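Local coordinates for protein 4-amino-4-deoxychorismate lyase (PDB 3LUL) that belongs to the class IV aminotransferase family, whose members are two-domain enzymes built around pyridoxal phosphate, and carries the cofactor covalently bound, at residues Gly58-Ile63 with Gln104-Ile109; Ile125-Leu130 with Gln152-Ala157. One frame throughout, in Å; residues are numbered along the deposited sequence.

Interaction 1 of 2, residues Gly58-Ile63 with Gln104-Ile109; sequences GIPFEI and QVSQLI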
loop_
_atom_site.group_PDB
_atom_site.type_symbol
_atom_site.label_atom_id
_atom_site.label_comp_id
_atom_site.label_asym_id
_atom_site.label_seq_id
_atom_site.Cartn_x
_atom_site.Cartn_y
_atom_site.Cartn_z
ATOM N N GLY B 58 -9.777 7.734 -10.702
ATOM C CA GLY B 58 -9.531 8.817 -11.650
ATOM C C GLY B 58 -8.378 8.597 -12.617
ATOM O O GLY B 58 -7.910 9.531 -13.233
ATOM N N ILE B 59 -7.920 7.353 -12.745
ATOM C CA ILE B 59 -6.835 7.015 -13.641
ATOM C C ILE B 59 -7.461 6.730 -15.013
ATOM O O ILE B 59 -8.330 5.875 -15.129
ATOM C CB ILE B 59 -6.034 5.785 -13.139
ATOM C CG1 ILE B 59 -5.501 6.015 -11.720
ATOM C CG2 ILE B 59 -4.908 5.466 -14.099
ATOM C CD1 ILE B 59 -4.859 4.753 -11.098
ATOM N N PRO B 60 -7.028 7.444 -16.069
ATOM C CA PRO B 60 -7.547 7.073 -17.384
ATOM C C PRO B 60 -7.285 5.584 -17.734
ATOM O O PRO B 60 -6.203 5.021 -17.423
ATOM C CB PRO B 60 -6.836 8.037 -18.359
ATOM C CG PRO B 60 -6.141 9.071 -17.503
ATOM C CD PRO B 60 -6.037 8.533 -16.111
ATOM N N PHE B 61 -8.267 4.965 -18.387
ATOM C CA PHE B 61 -8.120 3.652 -18.946
ATOM C C PHE B 61 -8.796 3.633 -20.314
ATOM O O PHE B 61 -9.862 3.049 -20.477
ATOM C CB PHE B 61 -8.727 2.605 -17.995
ATOM C CG PHE B 61 -8.387 1.169 -18.353
ATOM C CD1 PHE B 61 -7.083 0.731 -18.389
ATOM C CD2 PHE B 61 -9.398 0.243 -18.605
ATOM C CE1 PHE B 61 -6.770 -0.607 -18.696
ATOM C CE2 PHE B 61 -9.105 -1.086 -18.938
ATOM C CZ PHE B 61 -7.797 -1.525 -18.954
ATOM N N GLU B 62 -8.171 4.317 -21.274
ATOM C CA GLU B 62 -8.738 4.507 -22.607
ATOM C C GLU B 62 -8.067 3.489 -23.514
ATOM O O GLU B 62 -7.268 3.842 -24.394
ATOM C CB GLU B 62 -8.462 5.931 -23.125
ATOM C CG GLU B 62 -9.223 7.021 -22.390
ATOM C CD GLU B 62 -10.701 6.986 -22.636
ATOM O OE1 GLU B 62 -11.134 6.422 -23.669
ATOM O OE2 GLU B 62 -11.427 7.551 -21.791
ATOM N N ILE B 63 -8.363 2.219 -23.252
ATOM C CA ILE B 63 -7.950 1.119 -24.115
ATOM C C ILE B 63 -9.194 0.266 -24.304
ATOM O O ILE B 63 -9.816 -0.144 -23.331
ATOM C CB ILE B 63 -6.765 0.334 -23.537
ATOM C CG1 ILE B 63 -6.385 -0.829 -24.474
ATOM C CG2 ILE B 63 -7.034 -0.182 -22.129
ATOM C CD1 ILE B 63 -5.024 -1.499 -24.078
ATOM N N GLN B 104 -1.869 12.773 -16.425
ATOM C CA GLN B 104 -2.681 12.996 -17.622
ATOM C C GLN B 104 -2.700 11.752 -18.509
ATOM O O GLN B 104 -3.697 11.519 -19.211
ATOM C CB GLN B 104 -2.136 14.164 -18.468
ATOM C CG GLN B 104 -1.706 15.396 -17.670
ATOM C CD GLN B 104 -2.219 16.698 -18.261
ATOM O OE1 GLN B 104 -1.457 17.462 -18.877
ATOM N NE2 GLN B 104 -3.518 16.954 -18.088
ATOM N N VAL B 105 -1.590 10.999 -18.519
ATOM C CA VAL B 105 -1.470 9.783 -19.333
ATOM C C VAL B 105 -1.043 8.596 -18.460
ATOM O O VAL B 105 0.072 8.567 -17.911
ATOM C CB VAL B 105 -0.501 9.958 -20.539
ATOM C CG1 VAL B 105 -0.436 8.660 -21.391
ATOM C CG2 VAL B 105 -0.916 11.170 -21.397
ATOM N N SER B 106 -1.951 7.646 -18.305
ATOM C CA SER B 106 -1.635 6.405 -17.615
ATOM C C SER B 106 -0.808 5.484 -18.525
ATOM O O SER B 106 -0.791 5.628 -19.753
ATOM C CB SER B 106 -2.910 5.729 -17.104
ATOM O OG SER B 106 -3.840 5.488 -18.145
ATOM N N GLN B 107 -0.094 4.558 -17.898
ATOM C CA GLN B 107 0.858 3.726 -18.592
ATOM C C GLN B 107 0.479 2.295 -18.263
ATOM O O GLN B 107 0.150 1.980 -17.138
ATOM C CB GLN B 107 2.280 4.055 -18.141
ATOM C CG GLN B 107 2.585 5.567 -18.046
ATOM C CD GLN B 107 2.924 6.176 -19.376
ATOM O OE1 GLN B 107 3.805 5.676 -20.077
ATOM N NE2 GLN B 107 2.225 7.261 -19.749
ATOM N N LEU B 108 0.500 1.444 -19.264
ATOM C CA LEU B 108 0.165 0.059 -19.096
ATOM C C LEU B 108 1.360 -0.777 -19.543
ATOM O O LEU B 108 1.940 -0.502 -20.617
ATOM C CB LEU B 108 -1.061 -0.215 -19.933
ATOM C CG LEU B 108 -1.851 -1.500 -19.846
ATOM C CD1 LEU B 108 -2.180 -1.903 -18.382
ATOM C CD2 LEU B 108 -3.098 -1.319 -20.695
ATOM N N ILE B 109 1.760 -1.750 -18.717
ATOM C CA ILE B 109 2.786 -2.729 -19.074
ATOM C C ILE B 109 2.223 -4.150 -18.926
ATOM O O ILE B 109 1.533 -4.459 -17.953
ATOM C CB ILE B 109 4.071 -2.555 -18.244
ATOM C CG1 ILE B 109 4.752 -1.231 -18.621
ATOM C CG2 ILE B 109 5.064 -3.772 -18.415
ATOM C CD1 ILE B 109 6.025 -0.911 -17.781
#
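Ser106 hydrogen-bonds Pro60 in a loop-to-strand contact, where the loop between helices 43-57 and 65-78 lies on the start of strand 106-113. The contact is partly buried. It consists of one hydrogen bond with van der Waals contacts on either side of it along the strand. Ser106 OG donates to Pro60 O over 2.5 Å. The donor sits above the carbonyl plane, 42° out of it. The hydroxyl stands between the backbone N and the carbonyl carbon of its own residue (chi1 56°), and this turns it to the carbonyl of Pro60. Thr4 OG1 hydrogen-bonds both Ser106 OG and Glu62 N and makes a weak bond to Pro60 O, so Thr4 bonds to both loop and strand. Beside the Ser106-Pro60 bond, the methyl CG2 of Ile59 lies 3.6 Å from Ser106 CB. Pro60 CG touches the backbone further back, 3.9 Å from Gln104 O.

The strand belongs to the mixed sheet of the smaller, N-terminal part of the class IV aminotransferase fold, and the two helices cover one face of it. Ser106 and Leu108 both direct their CB toward the loop, as alternate residues of a strand do. Leu108 CD2 carries the second half of the contact. Ile63 CD1 comes to 3.9 Å from Leu108 CD2, and the two side chains cross at about a right angle. Phe61 CE1 approaches Leu108 CD2 obliquely, at 4.2 Å. Ile63 CG2 rests 3.4 Å above the plane of the Phe61 ring, offset toward its rim. Trp47 of helix 43-57 also meets the Phe61 ring. Leu90 of the neighbouring strand 84-91 touches Ile59, Phe61, Ser106 and Leu108.

Interaction 2 of 2, residues Ile125-Leu130 with Gln152-Ala157; sequences ISINWL and QRQAIA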
loop_
_atom_site.group_PDB
_atom_site.type_symbol
_atom_site.label_atom_id
_atom_site.label_comp_id
_atom_site.label_asym_id
_atom_site.label_seq_id
_atom_site.Cartn_x
_atom_site.Cartn_y
_atom_site.Cartn_z
ATOM N N ILE B 125 -2.509 -19.275 8.611
ATOM C CA ILE B 125 -2.540 -18.690 9.942
ATOM C C ILE B 125 -3.380 -17.434 9.903
ATOM O O ILE B 125 -3.463 -16.764 8.871
ATOM C CB ILE B 125 -1.125 -18.401 10.559
ATOM C CG1 ILE B 125 -0.232 -17.581 9.632
ATOM C CG2 ILE B 125 -0.421 -19.737 11.018
ATOM C CD1 ILE B 125 0.297 -16.294 10.209
ATOM N N SER B 126 -4.034 -17.123 11.016
ATOM C CA SER B 126 -4.861 -15.924 11.102
ATOM C C SER B 126 -3.961 -14.756 11.468
ATOM O O SER B 126 -3.166 -14.865 12.385
ATOM C CB SER B 126 -5.897 -16.081 12.224
ATOM O OG SER B 126 -6.843 -17.083 11.947
ATOM N N ILE B 127 -4.138 -13.620 10.818
ATOM C CA ILE B 127 -3.387 -12.419 11.133
ATOM C C ILE B 127 -4.070 -11.660 12.288
ATOM O O ILE B 127 -5.299 -11.586 12.354
ATOM C CB ILE B 127 -3.281 -11.574 9.845
ATOM C CG1 ILE B 127 -2.311 -12.266 8.847
ATOM C CG2 ILE B 127 -2.888 -10.144 10.123
ATOM C CD1 ILE B 127 -0.835 -12.251 9.197
ATOM N N ASN B 128 -3.261 -11.062 13.156
ATOM C CA ASN B 128 -3.768 -10.415 14.379
ATOM C C ASN B 128 -4.319 -9.003 14.137
ATOM O O ASN B 128 -5.245 -8.568 14.808
ATOM C CB ASN B 128 -2.697 -10.358 15.486
ATOM C CG ASN B 128 -1.513 -9.500 15.122
ATOM O OD1 ASN B 128 -0.886 -9.699 14.077
ATOM N ND2 ASN B 128 -1.200 -8.527 15.981
ATOM N N TRP B 129 -3.733 -8.268 13.214
ATOM C CA TRP B 129 -4.281 -6.949 12.918
ATOM C C TRP B 129 -5.548 -7.076 12.035
ATOM O O TRP B 129 -5.669 -8.017 11.206
ATOM C CB TRP B 129 -3.224 -6.027 12.320
ATOM C CG TRP B 129 -2.772 -6.344 10.927
ATOM C CD1 TRP B 129 -3.388 -5.993 9.769
ATOM C CD2 TRP B 129 -1.556 -7.007 10.545
ATOM N NE1 TRP B 129 -2.660 -6.429 8.705
ATOM C CE2 TRP B 129 -1.514 -7.027 9.156
ATOM C CE3 TRP B 129 -0.497 -7.578 11.255
ATOM C CZ2 TRP B 129 -0.461 -7.628 8.435
ATOM C CZ3 TRP B 129 0.571 -8.167 10.510
ATOM C CH2 TRP B 129 0.558 -8.187 9.140
ATOM N N LEU B 130 -6.496 -6.147 12.244
ATOM C CA LEU B 130 -7.791 -6.161 11.554
ATOM C C LEU B 130 -7.906 -5.062 10.498
ATOM O O LEU B 130 -7.261 -4.028 10.607
ATOM C CB LEU B 130 -8.914 -6.058 12.569
ATOM C CG LEU B 130 -8.887 -7.102 13.720
ATOM C CD1 LEU B 130 -10.071 -6.854 14.712
ATOM C CD2 LEU B 130 -8.896 -8.548 13.247
ATOM N N GLN B 152 2.307 -12.693 4.692
ATOM C CA GLN B 152 2.795 -13.965 4.149
ATOM C C GLN B 152 4.154 -14.409 4.707
ATOM O O GLN B 152 4.356 -15.582 5.042
ATOM C CB GLN B 152 2.850 -13.950 2.628
ATOM C CG GLN B 152 3.336 -15.311 2.092
ATOM C CD GLN B 152 2.790 -15.631 0.763
ATOM O OE1 GLN B 152 2.849 -14.821 -0.141
ATOM N NE2 GLN B 152 2.225 -16.805 0.627
ATOM N N ARG B 153 5.083 -13.483 4.849
ATOM C CA ARG B 153 6.328 -13.801 5.553
ATOM C C ARG B 153 6.122 -14.311 6.967
ATOM O O ARG B 153 6.862 -15.199 7.406
ATOM C CB ARG B 153 7.242 -12.602 5.586
ATOM C CG ARG B 153 7.768 -12.187 4.210
ATOM C CD ARG B 153 8.982 -11.265 4.419
ATOM N NE ARG B 153 9.327 -10.430 3.267
ATOM C CZ ARG B 153 9.753 -10.908 2.100
ATOM N NH1 ARG B 153 9.869 -12.229 1.901
ATOM N NH2 ARG B 153 10.084 -10.067 1.121
ATOM N N GLN B 154 5.130 -13.792 7.684
ATOM C CA GLN B 154 4.881 -14.267 9.071
ATOM C C GLN B 154 4.378 -15.698 9.070
ATOM O O GLN B 154 4.785 -16.540 9.901
ATOM C CB GLN B 154 3.840 -13.419 9.796
ATOM C CG GLN B 154 4.312 -12.046 10.179
ATOM C CD GLN B 154 3.365 -11.319 11.141
ATOM O OE1 GLN B 154 2.358 -11.868 11.586
ATOM N NE2 GLN B 154 3.695 -10.068 11.444
ATOM N N ALA B 155 3.461 -15.955 8.143
ATOM C CA ALA B 155 2.962 -17.299 7.888
ATOM C C ALA B 155 4.093 -18.287 7.615
ATOM O O ALA B 155 4.165 -19.337 8.240
ATOM C CB ALA B 155 1.976 -17.270 6.683
ATOM N N ILE B 156 4.948 -17.949 6.661
ATOM C CA ILE B 156 6.118 -18.758 6.316
ATOM C C ILE B 156 7.059 -18.953 7.518
ATOM O O ILE B 156 7.559 -20.080 7.738
ATOM C CB ILE B 156 6.855 -18.141 5.114
ATOM C CG1 ILE B 156 6.052 -18.385 3.826
ATOM C CG2 ILE B 156 8.307 -18.645 5.024
ATOM C CD1 ILE B 156 6.474 -17.537 2.678
ATOM N N ALA B 157 7.263 -17.903 8.324
ATOM C CA ALA B 157 8.131 -18.001 9.516
ATOM C C ALA B 157 7.627 -19.010 10.536
ATOM O O ALA B 157 8.445 -19.609 11.254
ATOM C CB ALA B 157 8.296 -16.636 10.209
#
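Ile125 packs on Ala155 where helix 146-157 covers strand 122-131 in the larger part of the class IV aminotransferase fold. Over these segments the strand and helix axes approach to 9.2 Å, with their directions 142° apart. The small Ala155 lets the isoleucine lie close to the helix backbone. Ile125 CG1 is 3.7 Å from both CA and CB of Ala155. Its CD1 lies against Ala155 CA and N.

Gln154 points its CB toward the strand. CG follows anti to the carbonyl carbon (chi1 -72°), beside the backbone N. From there the chain runs extended, and CD carries the amide out toward Ile127 and Trp129. Gln154 OE1 meets the methyl CD1 of Ile127 at 4.0 Å, where the two side chains cross at about a right angle. NE2 meets the Trp129 ring at its edge, in plane, with the two side chains tip to tip. The amide stands nearly upright to the ring, 88° between the planes. Ile127 CG2 covers one face of the indole, 3.4 Å above its centre. Trp129 NE1 bonds Glu147 OE2 near the start of the helix. Pro136 of the second subunit packs on Trp129. At the glutamine tip, Gln154 NE2 lies 3.8 Å from Trp129 CZ3.

Overall arrangement
The two contacts lie in different parts of the chain, with centres 34 Å apart and nearest atoms about 21 Å apart. Interaction 1 closes before interaction 2 opens. Strands 106-113 and 122-131, one from each contact, follow each other in sequence but belong to different sheets. Interaction 1 holds the helix-linking loop to the smaller, five-stranded sheet, while interaction 2 seats helix 146-157 on the larger one. The modified Lys141 falls between the two segments of interaction 2, shortly before that helix. The second subunit reaches segment 104-109 lightly, through Ile19 of that subunit on Ile109. It reaches interaction 2 more, where Arg153 forms a salt bridge with Glu27 of the second subunit.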